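Local coordinates for lactaldehyde dehydrogenase (Escherichia coli, PDB 2IMP), which catalyses the irreversible NAD(+)-dependent oxidation of L-lactaldehyde to L-lactate, and of glycolaldehyde to glycolate, as a homotetramer, at residues A[173-178]-A[200-205]; A[184-189]-A[204-209]; A[350-355]-A[369-374]; A[363-368]-A[386-391]. One frame throughout, in Å; residues are numbered along the deposited sequence.

Interaction 1 of 4, residues A[173-178]-A[200-205]; sequences IVIKPS and GVFNLV. With NAI (1,4-dihydronicotinamide adenine dinucleotide), chain D.
I173 and I175 are hydrogen-bonded to V201, N203 and V205, in a parallel register that sets I173, V174 and I175 beside F202, N203 and L204, the segment axes 25° apart. Backbone bonds alternate across the pair: I173 N to V201 O, then I175 N to N203 O at 2.7 Å, then V205 N to I175 O.

The carbonyl of I173 has two donors from one residue. N203 N supplies the usual strand bond, and N203 ND2 adds a second at 3.0 Å, coming from above the carbonyl plane while I173 O stays in the plane of the amide. The same ND2 also reaches G200 O at 2.7 Å, so two backbone oxygens fix the rotation of the amide; its OD1 accepts from D12 N.

Apolar contacts divide by sheet face. With I173 and I175 lie F202 and L204: I175 CD1 meets F202 CE1 at 3.6 Å, and L204 CD1 fits against P177 CD at 3.7 Å. With V174 lies N203, and V174 CG1 touches V205 CG2 at 3.8 Å.

At the end of its strand the K176 chain bends at chi3 (85°) and chi4 (65°), taking NZ to P177 O and to both adenosine-ribose hydroxyl oxygens, K176 NZ to NAI O2B being 2.9 Å.

Both strands belong to the beta-alpha-beta unit of the cofactor-binding domain. Helix 155-168 packs on the F202 face, helices 43-62 and 209-218 on the V174 face, and V174 and K176 bond onward to the chain at 146-150.

Interaction 2 of 4, residues A[184-189]-A[204-209]; sequences NAIAFA and LVLGRG. With NAI (1,4-dihydronicotinamide adenine dinucleotide), chain D.
The crossover helix of a beta-alpha-beta unit, 183-195, lies here against the end of the strand it leads into and the loop beyond, where A185, I186 and A189 meet L204 and L206. A185 and A189 are one helical turn apart, as the bond from A189 N to A185 O at 3.0 Å confirms, and both direct their methyls toward L204.

L204 splits its two branches over this surface. Its CD1 touches A185 CB at 3.9 Å, whereas CD2 reaches I186 CD1 at 3.7 Å and A189 CB at 4.1 Å; CD2 also sits 3.6 Å from A185 O. L204 CG is anti to its backbone N (chi1 -175°), which carries both methyls out to the helix.

I186 starts off along the helix flank, but its chain folds back (chi2 -65°), bringing CD1 within contact of both leucines. It crosses each at about a right angle and meets L206 CD1 at 4.0 Å.

After L206 the chain leaves the helix and reaches the cofactor: R208 takes the N-cap position of helix 209-218, and G209 N approaches NAI O2B to 3.2 Å. At G209 a side chain would run into the adenine N9A.

The side-chain contacts linking the helix to L204 and L206 are aliphatic throughout. Cohesion therefore rests on dispersion and on burial of methyl groups, with direction set by shape rather than by polar pairing.

Interaction 3 of 4, residues A[350-355]-A[369-374]; sequences RVAFGG and LLLDVR
R350 NH1 and D372 OD2 form a salt bridge of 2.7 Å, the oxygen lying over one face of the guanidinium. The guanidinium and carboxylate planes stand 90° apart, so the pair is not the flat two-pronged kind. A bend at chi3 (75°) turns the arginine tip back over D372.

This pair ends an antiparallel strand pairing with a classic beta bulge, at the edge of the mixed sheet. R350 and L371 form a hydrogen-bonded pair, L371 N to R350 O being nearly straight (176°); V351 and L370 are the non-hydrogen-bonded pair that follows. In the bulge A352 and F353 both face L369: A352 N bonds to L369 O at 2.9 Å, F353 N reaches the same oxygen weakly at 3.5 Å, and L369 N returns a bond to F353 O.

Side chains separate by face. L369 and L371 carry the contact on the R350 side, leaning also on helix 298-310, while L370 and V351 lie side by side on the other, near helix 331-346. Within the bulge, the A352 methyl touches both leucines of the R350 side, its CB 3.9 Å from L369 CD2 and 3.7 Å from L371 CG.

Interaction 4 of 4, residues A[363-368]-A[386-391]; sequences YYYPPT and GPVLPV
P387 is wedged against the backbone of Y365 and P366, its CG 3.3 Å from Y365 O and 3.7 Å from P366 O. This is the close-packed end, and two straight backbone bonds continue it: T368 N to P387 O at 2.8 Å and L389 N to T368 O at 2.8 Å, both with N-H...O angles of 175°.

Looser contact surrounds the Y365 ring. P387 CD stands at the ring edge, near its plane, 4.3 Å from Y365 CD2, and V388 CG2 is 4.2 Å from Y365 CE2. The ring's closer neighbour is within its own segment, P366 CD lying 3.6 Å above one face, offset toward the rim.

T368 and V388 make the parallel bridge that opens the pairing of strands 368-371 and 388-394 in the mixed sheet of the catalytic domain. Just before it P387 centres an inverse gamma turn, and its carbonyl becomes the first acceptor of the strand pairing.

T368 OG1 is anti to its carbonyl carbon (chi1 -59°), which directs the hydroxyl back to P366 O at 2.8 Å, and OG1 itself accepts from G355 N. Beyond its carbonyl, partly exposed P366 adds little to the contact, its CB pointing away from 386-391, whereas buried Y365 and V388 both pack on V341 of helix 331-346.

Interactions 1 and 2 are the strand-strand and helix-strand contacts of one beta-alpha-beta unit, their centres 7 Å apart, and they share L204 and V205. They join directly where K176 NZ meets G207 O at 3.0 Å and P177 CG packs on L206 CD2; both also touch the adenosine half of NAI. Interactions 3 and 4, centres 10 Å apart, meet in the other sheet: L370 O and V391 N lie 2.8 Å apart, a probable hydrogen bond, so strand 368-371 is flanked by 350-353 and 388-394. The centres of interactions 1 and 3 are 43 Å apart, on opposite sides of the chain's centre. P177 lies about 14 Å from bound lactate, and P387 about 14 Å from NAI, by nearest side-chain approach.

Interaction 1 of 4, residues A[173-178]-A[200-205]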
# COMPACT_ATOMS: atom_id res chain seq x y z
N ILE A 173 -23.29 14.17 -5.48
CA ILE A 173 -23.78 13.34 -6.56
C ILE A 173 -25.23 13.59 -7.01
O ILE A 173 -26.08 14.04 -6.23
CB ILE A 173 -23.62 11.84 -6.18
CG1 ILE A 173 -23.74 10.94 -7.42
CG2 ILE A 173 -24.69 11.45 -5.17
CD1 ILE A 173 -23.52 9.45 -7.11
N VAL A 174 -25.47 13.30 -8.28
CA VAL A 174 -26.77 13.37 -8.89
C VAL A 174 -27.09 12.01 -9.49
O VAL A 174 -26.39 11.54 -10.40
CB VAL A 174 -26.86 14.41 -10.03
CG1 VAL A 174 -28.25 14.36 -10.66
CG2 VAL A 174 -26.56 15.81 -9.51
N ILE A 175 -28.11 11.36 -8.97
CA ILE A 175 -28.48 10.05 -9.45
C ILE A 175 -29.78 9.97 -10.26
O ILE A 175 -30.77 10.65 -9.96
CB ILE A 175 -28.58 9.06 -8.26
CG1 ILE A 175 -27.17 8.71 -7.77
CG2 ILE A 175 -29.37 7.83 -8.66
CD1 ILE A 175 -27.16 7.84 -6.56
N LYS A 176 -29.75 9.15 -11.31
CA LYS A 176 -30.94 8.88 -12.11
C LYS A 176 -31.21 7.38 -12.14
O LYS A 176 -30.44 6.62 -12.71
CB LYS A 176 -30.81 9.37 -13.56
CG LYS A 176 -32.14 9.22 -14.31
CD LYS A 176 -32.01 9.34 -15.82
CE LYS A 176 -31.62 8.01 -16.46
NZ LYS A 176 -32.70 6.98 -16.31
N PRO A 177 -32.30 6.94 -11.50
CA PRO A 177 -32.58 5.51 -11.52
C PRO A 177 -33.15 5.13 -12.90
O PRO A 177 -33.46 6.00 -13.71
CB PRO A 177 -33.62 5.36 -10.42
CG PRO A 177 -34.44 6.63 -10.60
CD PRO A 177 -33.37 7.70 -10.82
N SER A 178 -33.26 3.83 -13.17
CA SER A 178 -33.86 3.40 -14.42
C SER A 178 -35.35 3.81 -14.44
O SER A 178 -35.98 3.83 -13.38
CB SER A 178 -33.77 1.88 -14.55
OG SER A 178 -34.73 1.38 -15.48
N GLY A 200 -27.97 19.48 -1.62
CA GLY A 200 -27.10 19.40 -2.78
C GLY A 200 -26.15 18.22 -2.83
O GLY A 200 -25.69 17.86 -3.91
N VAL A 201 -25.84 17.62 -1.68
CA VAL A 201 -24.91 16.49 -1.67
C VAL A 201 -25.46 15.25 -2.40
O VAL A 201 -24.74 14.58 -3.14
CB VAL A 201 -24.51 16.12 -0.22
CG1 VAL A 201 -23.61 14.88 -0.22
CG2 VAL A 201 -23.78 17.30 0.41
N PHE A 202 -26.74 14.96 -2.17
CA PHE A 202 -27.42 13.86 -2.85
C PHE A 202 -28.67 14.36 -3.59
O PHE A 202 -29.58 14.92 -2.99
CB PHE A 202 -27.87 12.76 -1.87
CG PHE A 202 -28.57 11.60 -2.54
CD1 PHE A 202 -27.85 10.52 -3.04
CD2 PHE A 202 -29.96 11.59 -2.69
CE1 PHE A 202 -28.50 9.45 -3.69
CE2 PHE A 202 -30.62 10.54 -3.33
CZ PHE A 202 -29.89 9.46 -3.83
N ASN A 203 -28.67 14.17 -4.90
CA ASN A 203 -29.78 14.61 -5.74
C ASN A 203 -30.37 13.46 -6.58
O ASN A 203 -29.62 12.61 -7.08
CB ASN A 203 -29.31 15.73 -6.67
CG ASN A 203 -28.64 16.86 -5.94
OD1 ASN A 203 -29.28 17.83 -5.52
ND2 ASN A 203 -27.32 16.76 -5.77
N LEU A 204 -31.68 13.44 -6.73
CA LEU A 204 -32.31 12.40 -7.53
C LEU A 204 -33.13 12.97 -8.69
O LEU A 204 -34.10 13.70 -8.48
CB LEU A 204 -33.23 11.53 -6.67
CG LEU A 204 -33.85 10.31 -7.38
CD1 LEU A 204 -32.84 9.18 -7.44
CD2 LEU A 204 -35.09 9.84 -6.64
N VAL A 205 -32.71 12.69 -9.92
CA VAL A 205 -33.47 13.15 -11.07
C VAL A 205 -34.16 11.98 -11.79
O VAL A 205 -33.63 10.87 -11.82
CB VAL A 205 -32.59 13.97 -12.05
CG1 VAL A 205 -32.15 15.27 -11.38
CG2 VAL A 205 -31.38 13.15 -12.48
PA NAI D . -29.79 0.17 -19.97
O1A NAI D . -28.47 0.62 -20.44
O2A NAI D . -30.83 0.08 -21.09
O5B NAI D . -30.31 1.17 -18.83
C5B NAI D . -29.57 1.47 -17.66
C4B NAI D . -29.57 2.98 -17.36
O4B NAI D . -28.94 3.72 -18.41
C3B NAI D . -30.97 3.60 -17.21
O3B NAI D . -30.99 4.50 -16.10
C2B NAI D . -31.19 4.26 -18.56
O2B NAI D . -32.16 5.28 -18.58
C1B NAI D . -29.81 4.73 -18.91
N9A NAI D . -29.59 4.93 -20.38
C8A NAI D . -30.04 4.18 -21.47
N7A NAI D . -29.58 4.77 -22.62
C5A NAI D . -28.87 5.87 -22.28
C6A NAI D . -28.18 6.84 -23.04
N6A NAI D . -28.16 6.77 -24.37
N1A NAI D . -27.51 7.88 -22.38
C2A NAI D . -27.52 7.96 -20.99
N3A NAI D . -28.21 6.99 -20.23
C4A NAI D . -28.86 5.97 -20.88
O3 NAI D . -29.53 -1.25 -19.27
PN NAI D . -30.56 -2.11 -18.38
O1N NAI D . -31.15 -1.29 -17.31
O2N NAI D . -29.82 -3.36 -17.97
O5D NAI D . -31.65 -2.52 -19.50
C5D NAI D . -32.93 -1.96 -19.64
C4D NAI D . -33.56 -2.61 -20.85
O4D NAI D . -34.75 -1.89 -21.20
C3D NAI D . -32.86 -2.83 -22.21
O3D NAI D . -32.53 -4.19 -22.37
C2D NAI D . -33.82 -2.34 -23.26
O2D NAI D . -33.86 -3.17 -24.40
C1D NAI D . -35.12 -2.26 -22.51
N1N NAI D . -36.06 -1.28 -23.15
C2N NAI D . -35.94 0.06 -22.79
C3N NAI D . -36.81 1.03 -23.38
C7N NAI D . -36.70 2.49 -23.00
O7N NAI D . -37.57 3.39 -23.59
N7N NAI D . -35.81 2.95 -22.12
C4N NAI D . -37.79 0.58 -24.33
C5N NAI D . -37.89 -0.79 -24.68
C6N NAI D . -37.01 -1.72 -24.08

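Interaction 2 of 4, residues A[184-189]-A[204-209]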
# COMPACT_ATOMS: atom_id res chain seq x y z
N ASN A 184 -37.95 2.46 -5.66
CA ASN A 184 -37.00 2.19 -4.60
C ASN A 184 -36.05 3.39 -4.41
O ASN A 184 -35.61 3.67 -3.29
CB ASN A 184 -36.19 0.94 -4.94
CG ASN A 184 -35.33 1.11 -6.17
OD1 ASN A 184 -34.22 1.67 -6.10
ND2 ASN A 184 -35.81 0.65 -7.30
N ALA A 185 -35.76 4.09 -5.51
CA ALA A 185 -34.90 5.26 -5.47
C ALA A 185 -35.57 6.46 -4.77
O ALA A 185 -34.91 7.26 -4.10
CB ALA A 185 -34.47 5.64 -6.87
N ILE A 186 -36.88 6.59 -4.97
CA ILE A 186 -37.62 7.65 -4.31
C ILE A 186 -37.60 7.42 -2.79
O ILE A 186 -37.44 8.34 -2.01
CB ILE A 186 -39.10 7.70 -4.79
CG1 ILE A 186 -39.18 8.35 -6.18
CG2 ILE A 186 -39.97 8.49 -3.79
CD1 ILE A 186 -38.76 9.80 -6.19
N ALA A 187 -37.76 6.15 -2.41
CA ALA A 187 -37.71 5.80 -1.00
C ALA A 187 -36.31 6.13 -0.42
O ALA A 187 -36.18 6.57 0.72
CB ALA A 187 -38.03 4.32 -0.82
N PHE A 188 -35.27 5.91 -1.23
CA PHE A 188 -33.92 6.24 -0.79
C PHE A 188 -33.79 7.75 -0.55
O PHE A 188 -33.20 8.19 0.44
CB PHE A 188 -32.89 5.78 -1.83
CG PHE A 188 -31.45 5.92 -1.36
CD1 PHE A 188 -30.84 7.16 -1.29
CD2 PHE A 188 -30.72 4.79 -1.00
CE1 PHE A 188 -29.52 7.29 -0.85
CE2 PHE A 188 -29.40 4.90 -0.55
CZ PHE A 188 -28.80 6.15 -0.48
N ALA A 189 -34.35 8.54 -1.47
CA ALA A 189 -34.32 9.99 -1.35
C ALA A 189 -35.07 10.50 -0.10
O ALA A 189 -34.64 11.45 0.56
CB ALA A 189 -34.90 10.64 -2.61
N LEU A 204 -31.68 13.44 -6.73
CA LEU A 204 -32.31 12.40 -7.53
C LEU A 204 -33.13 12.97 -8.69
O LEU A 204 -34.10 13.70 -8.48
CB LEU A 204 -33.23 11.53 -6.67
CG LEU A 204 -33.85 10.31 -7.38
CD1 LEU A 204 -32.84 9.18 -7.44
CD2 LEU A 204 -35.09 9.84 -6.64
N VAL A 205 -32.71 12.69 -9.92
CA VAL A 205 -33.47 13.15 -11.07
C VAL A 205 -34.16 11.98 -11.79
O VAL A 205 -33.63 10.87 -11.82
CB VAL A 205 -32.59 13.97 -12.05
CG1 VAL A 205 -32.15 15.27 -11.38
CG2 VAL A 205 -31.38 13.15 -12.48
N LEU A 206 -35.34 12.23 -12.35
CA LEU A 206 -36.10 11.17 -13.00
C LEU A 206 -36.38 11.36 -14.49
O LEU A 206 -36.73 12.45 -14.94
CB LEU A 206 -37.42 10.99 -12.25
CG LEU A 206 -37.27 10.76 -10.74
CD1 LEU A 206 -38.61 10.97 -10.05
CD2 LEU A 206 -36.73 9.36 -10.49
N GLY A 207 -36.23 10.28 -15.26
CA GLY A 207 -36.48 10.35 -16.69
C GLY A 207 -35.83 9.26 -17.51
O GLY A 207 -35.33 8.25 -16.98
N ARG A 208 -35.82 9.46 -18.82
CA ARG A 208 -35.24 8.50 -19.74
C ARG A 208 -33.72 8.66 -19.93
O ARG A 208 -33.14 9.68 -19.53
CB ARG A 208 -35.91 8.61 -21.12
CG ARG A 208 -37.38 8.22 -21.13
CD ARG A 208 -38.00 8.58 -22.48
NE ARG A 208 -37.86 10.01 -22.75
CZ ARG A 208 -38.01 10.56 -23.95
NH1 ARG A 208 -38.30 9.81 -25.00
NH2 ARG A 208 -37.87 11.87 -24.10
N GLY A 209 -33.11 7.66 -20.54
CA GLY A 209 -31.68 7.72 -20.77
C GLY A 209 -31.28 8.76 -21.79
O GLY A 209 -30.38 9.56 -21.54
PA NAI D . -29.79 0.17 -19.97
O1A NAI D . -28.47 0.62 -20.44
O2A NAI D . -30.83 0.08 -21.09
O5B NAI D . -30.31 1.17 -18.83
C5B NAI D . -29.57 1.47 -17.66
C4B NAI D . -29.57 2.98 -17.36
O4B NAI D . -28.94 3.72 -18.41
C3B NAI D . -30.97 3.60 -17.21
O3B NAI D . -30.99 4.50 -16.10
C2B NAI D . -31.19 4.26 -18.56
O2B NAI D . -32.16 5.28 -18.58
C1B NAI D . -29.81 4.73 -18.91
N9A NAI D . -29.59 4.93 -20.38
C8A NAI D . -30.04 4.18 -21.47
N7A NAI D . -29.58 4.77 -22.62
C5A NAI D . -28.87 5.87 -22.28
C6A NAI D . -28.18 6.84 -23.04
N6A NAI D . -28.16 6.77 -24.37
N1A NAI D . -27.51 7.88 -22.38
C2A NAI D . -27.52 7.96 -20.99
N3A NAI D . -28.21 6.99 -20.23
C4A NAI D . -28.86 5.97 -20.88
O3 NAI D . -29.53 -1.25 -19.27
PN NAI D . -30.56 -2.11 -18.38
O1N NAI D . -31.15 -1.29 -17.31
O2N NAI D . -29.82 -3.36 -17.97
O5D NAI D . -31.65 -2.52 -19.50
C5D NAI D . -32.93 -1.96 -19.64
C4D NAI D . -33.56 -2.61 -20.85
O4D NAI D . -34.75 -1.89 -21.20
C3D NAI D . -32.86 -2.83 -22.21
O3D NAI D . -32.53 -4.19 -22.37
C2D NAI D . -33.82 -2.34 -23.26
O2D NAI D . -33.86 -3.17 -24.40
C1D NAI D . -35.12 -2.26 -22.51
N1N NAI D . -36.06 -1.28 -23.15
C2N NAI D . -35.94 0.06 -22.79
C3N NAI D . -36.81 1.03 -23.38
C7N NAI D . -36.70 2.49 -23.00
O7N NAI D . -37.57 3.39 -23.59
N7N NAI D . -35.81 2.95 -22.12
C4N NAI D . -37.79 0.58 -24.33
C5N NAI D . -37.89 -0.79 -24.68
C6N NAI D . -37.01 -1.72 -24.08

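Interaction 3 of 4, residues A[350-355]-A[369-374]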
# COMPACT_ATOMS: atom_id res chain seq x y z
N ARG A 350 -30.35 -28.07 -29.15
CA ARG A 350 -31.30 -29.07 -28.67
C ARG A 350 -32.02 -28.66 -27.36
O ARG A 350 -31.40 -28.58 -26.30
CB ARG A 350 -30.58 -30.40 -28.47
CG ARG A 350 -31.47 -31.63 -28.50
CD ARG A 350 -30.66 -32.90 -28.33
NE ARG A 350 -30.22 -33.10 -26.95
CZ ARG A 350 -29.22 -33.89 -26.59
NH1 ARG A 350 -28.54 -34.57 -27.50
NH2 ARG A 350 -28.90 -34.02 -25.31
N VAL A 351 -33.33 -28.41 -27.44
CA VAL A 351 -34.10 -28.03 -26.27
C VAL A 351 -34.39 -29.19 -25.28
O VAL A 351 -35.28 -30.01 -25.51
CB VAL A 351 -35.45 -27.40 -26.67
CG1 VAL A 351 -36.24 -27.05 -25.42
CG2 VAL A 351 -35.22 -26.16 -27.51
N ALA A 352 -33.62 -29.23 -24.19
CA ALA A 352 -33.78 -30.26 -23.18
C ALA A 352 -34.84 -29.91 -22.12
O ALA A 352 -35.22 -30.75 -21.30
CB ALA A 352 -32.45 -30.54 -22.50
N PHE A 353 -35.30 -28.66 -22.16
CA PHE A 353 -36.30 -28.17 -21.22
C PHE A 353 -36.71 -26.70 -21.47
O PHE A 353 -35.86 -25.86 -21.77
CB PHE A 353 -35.79 -28.33 -19.78
CG PHE A 353 -36.84 -28.07 -18.73
CD1 PHE A 353 -38.03 -28.79 -18.73
CD2 PHE A 353 -36.65 -27.09 -17.77
CE1 PHE A 353 -39.02 -28.55 -17.78
CE2 PHE A 353 -37.63 -26.83 -16.80
CZ PHE A 353 -38.82 -27.57 -16.81
N GLY A 354 -38.00 -26.41 -21.34
CA GLY A 354 -38.49 -25.06 -21.56
C GLY A 354 -38.49 -24.72 -23.03
O GLY A 354 -39.01 -25.48 -23.85
N GLY A 355 -37.91 -23.57 -23.38
CA GLY A 355 -37.83 -23.16 -24.77
C GLY A 355 -39.11 -22.61 -25.37
O GLY A 355 -39.19 -22.42 -26.59
N LEU A 369 -33.31 -25.00 -20.88
CA LEU A 369 -32.03 -25.69 -20.99
C LEU A 369 -31.72 -26.10 -22.44
O LEU A 369 -32.47 -26.87 -23.05
CB LEU A 369 -32.02 -26.93 -20.10
CG LEU A 369 -30.76 -27.79 -20.17
CD1 LEU A 369 -29.55 -26.96 -19.79
CD2 LEU A 369 -30.91 -28.98 -19.24
N LEU A 370 -30.64 -25.56 -22.99
CA LEU A 370 -30.25 -25.87 -24.36
C LEU A 370 -28.98 -26.73 -24.46
O LEU A 370 -27.94 -26.39 -23.89
CB LEU A 370 -30.07 -24.58 -25.15
CG LEU A 370 -31.29 -23.65 -25.18
CD1 LEU A 370 -30.96 -22.40 -25.99
CD2 LEU A 370 -32.48 -24.37 -25.79
N LEU A 371 -29.09 -27.84 -25.17
CA LEU A 371 -27.95 -28.73 -25.35
C LEU A 371 -27.40 -28.74 -26.80
O LEU A 371 -27.94 -28.07 -27.68
CB LEU A 371 -28.32 -30.16 -24.92
CG LEU A 371 -28.92 -30.32 -23.52
CD1 LEU A 371 -29.01 -31.81 -23.17
CD2 LEU A 371 -28.07 -29.59 -22.48
N ASP A 372 -26.34 -29.50 -27.03
CA ASP A 372 -25.73 -29.55 -28.35
C ASP A 372 -25.48 -28.16 -28.96
O ASP A 372 -25.58 -27.96 -30.17
CB ASP A 372 -26.59 -30.38 -29.31
CG ASP A 372 -26.67 -31.84 -28.90
OD1 ASP A 372 -25.62 -32.40 -28.52
OD2 ASP A 372 -27.78 -32.42 -28.97
N VAL A 373 -25.18 -27.20 -28.09
CA VAL A 373 -24.89 -25.85 -28.52
C VAL A 373 -23.43 -25.71 -28.98
O VAL A 373 -22.54 -26.37 -28.44
CB VAL A 373 -25.15 -24.84 -27.38
CG1 VAL A 373 -24.86 -23.42 -27.86
CG2 VAL A 373 -26.59 -24.95 -26.90
N ARG A 374 -23.19 -24.86 -29.97
CA ARG A 374 -21.84 -24.65 -30.47
C ARG A 374 -21.29 -23.25 -30.15
O ARG A 374 -22.00 -22.25 -30.26
CB ARG A 374 -21.80 -24.89 -31.98
CG ARG A 374 -22.16 -26.30 -32.41
CD ARG A 374 -22.09 -26.45 -33.92
NE ARG A 374 -22.45 -27.79 -34.37
CZ ARG A 374 -22.38 -28.21 -35.63
NH1 ARG A 374 -21.96 -27.39 -36.59
NH2 ARG A 374 -22.73 -29.45 -35.94

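Interaction 4 of 4, residues A[363-368]-A[386-391]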
# COMPACT_ATOMS: atom_id res chain seq x y z
N TYR A 363 -44.64 -10.70 -17.85
CA TYR A 363 -43.66 -11.19 -18.81
C TYR A 363 -42.87 -12.41 -18.32
O TYR A 363 -41.73 -12.29 -17.88
CB TYR A 363 -42.68 -10.07 -19.18
CG TYR A 363 -43.36 -8.73 -19.30
CD1 TYR A 363 -43.36 -7.83 -18.23
CD2 TYR A 363 -44.06 -8.39 -20.45
CE1 TYR A 363 -44.06 -6.63 -18.30
CE2 TYR A 363 -44.76 -7.19 -20.53
CZ TYR A 363 -44.76 -6.32 -19.46
OH TYR A 363 -45.48 -5.15 -19.52
N TYR A 364 -43.49 -13.58 -18.40
CA TYR A 364 -42.84 -14.79 -17.94
C TYR A 364 -42.23 -15.69 -19.02
O TYR A 364 -42.80 -15.90 -20.09
CB TYR A 364 -43.82 -15.64 -17.12
CG TYR A 364 -44.39 -14.92 -15.93
CD1 TYR A 364 -45.51 -14.10 -16.05
CD2 TYR A 364 -43.80 -15.05 -14.67
CE1 TYR A 364 -46.03 -13.42 -14.95
CE2 TYR A 364 -44.31 -14.37 -13.57
CZ TYR A 364 -45.41 -13.56 -13.71
OH TYR A 364 -45.91 -12.90 -12.62
N TYR A 365 -41.04 -16.20 -18.71
CA TYR A 365 -40.35 -17.13 -19.59
C TYR A 365 -39.84 -18.33 -18.77
O TYR A 365 -39.11 -18.16 -17.79
CB TYR A 365 -39.17 -16.46 -20.30
CG TYR A 365 -38.72 -17.26 -21.51
CD1 TYR A 365 -39.43 -17.20 -22.71
CD2 TYR A 365 -37.64 -18.14 -21.43
CE1 TYR A 365 -39.07 -17.99 -23.80
CE2 TYR A 365 -37.28 -18.93 -22.51
CZ TYR A 365 -38.00 -18.86 -23.69
OH TYR A 365 -37.68 -19.67 -24.75
N PRO A 366 -40.22 -19.55 -19.16
CA PRO A 366 -39.80 -20.76 -18.45
C PRO A 366 -38.29 -21.07 -18.43
O PRO A 366 -37.58 -20.80 -19.40
CB PRO A 366 -40.60 -21.85 -19.15
CG PRO A 366 -40.60 -21.38 -20.57
CD PRO A 366 -40.92 -19.90 -20.41
N PRO A 367 -37.80 -21.64 -17.32
CA PRO A 367 -36.39 -21.98 -17.23
C PRO A 367 -36.09 -22.85 -18.47
O PRO A 367 -36.73 -23.89 -18.68
CB PRO A 367 -36.31 -22.77 -15.93
CG PRO A 367 -37.33 -22.08 -15.09
CD PRO A 367 -38.49 -21.91 -16.05
N THR A 368 -35.14 -22.42 -19.28
CA THR A 368 -34.81 -23.14 -20.49
C THR A 368 -33.39 -23.72 -20.54
O THR A 368 -32.41 -23.03 -20.27
CB THR A 368 -35.03 -22.24 -21.71
OG1 THR A 368 -36.39 -21.80 -21.73
CG2 THR A 368 -34.70 -22.98 -23.00
N GLY A 386 -33.41 -13.43 -19.84
CA GLY A 386 -34.15 -14.53 -19.23
C GLY A 386 -33.36 -15.71 -18.70
O GLY A 386 -32.13 -15.72 -18.75
N PRO A 387 -34.06 -16.74 -18.20
CA PRO A 387 -33.47 -17.96 -17.64
C PRO A 387 -33.07 -19.03 -18.68
O PRO A 387 -33.58 -20.15 -18.66
CB PRO A 387 -34.57 -18.46 -16.72
CG PRO A 387 -35.80 -18.14 -17.52
CD PRO A 387 -35.52 -16.73 -18.01
N VAL A 388 -32.14 -18.69 -19.57
CA VAL A 388 -31.68 -19.63 -20.57
C VAL A 388 -30.24 -20.13 -20.33
O VAL A 388 -29.31 -19.33 -20.26
CB VAL A 388 -31.73 -19.00 -21.98
CG1 VAL A 388 -31.30 -20.02 -23.03
CG2 VAL A 388 -33.14 -18.50 -22.26
N LEU A 389 -30.07 -21.44 -20.18
CA LEU A 389 -28.76 -22.03 -19.95
C LEU A 389 -28.20 -22.87 -21.11
O LEU A 389 -28.56 -24.04 -21.27
CB LEU A 389 -28.76 -22.89 -18.68
CG LEU A 389 -28.89 -22.21 -17.32
CD1 LEU A 389 -28.82 -23.26 -16.23
CD2 LEU A 389 -27.78 -21.19 -17.15
N PRO A 390 -27.33 -22.28 -21.94
CA PRO A 390 -26.75 -23.01 -23.06
C PRO A 390 -25.59 -23.90 -22.56
O PRO A 390 -24.74 -23.45 -21.80
CB PRO A 390 -26.26 -21.90 -23.98
CG PRO A 390 -25.81 -20.86 -22.99
CD PRO A 390 -26.93 -20.86 -21.97
N VAL A 391 -25.58 -25.16 -22.98
CA VAL A 391 -24.52 -26.07 -22.56
C VAL A 391 -23.62 -26.55 -23.70
O VAL A 391 -24.10 -26.99 -24.75
CB VAL A 391 -25.09 -27.31 -21.83
CG1 VAL A 391 -23.95 -28.18 -21.34
CG2 VAL A 391 -25.98 -26.88 -20.67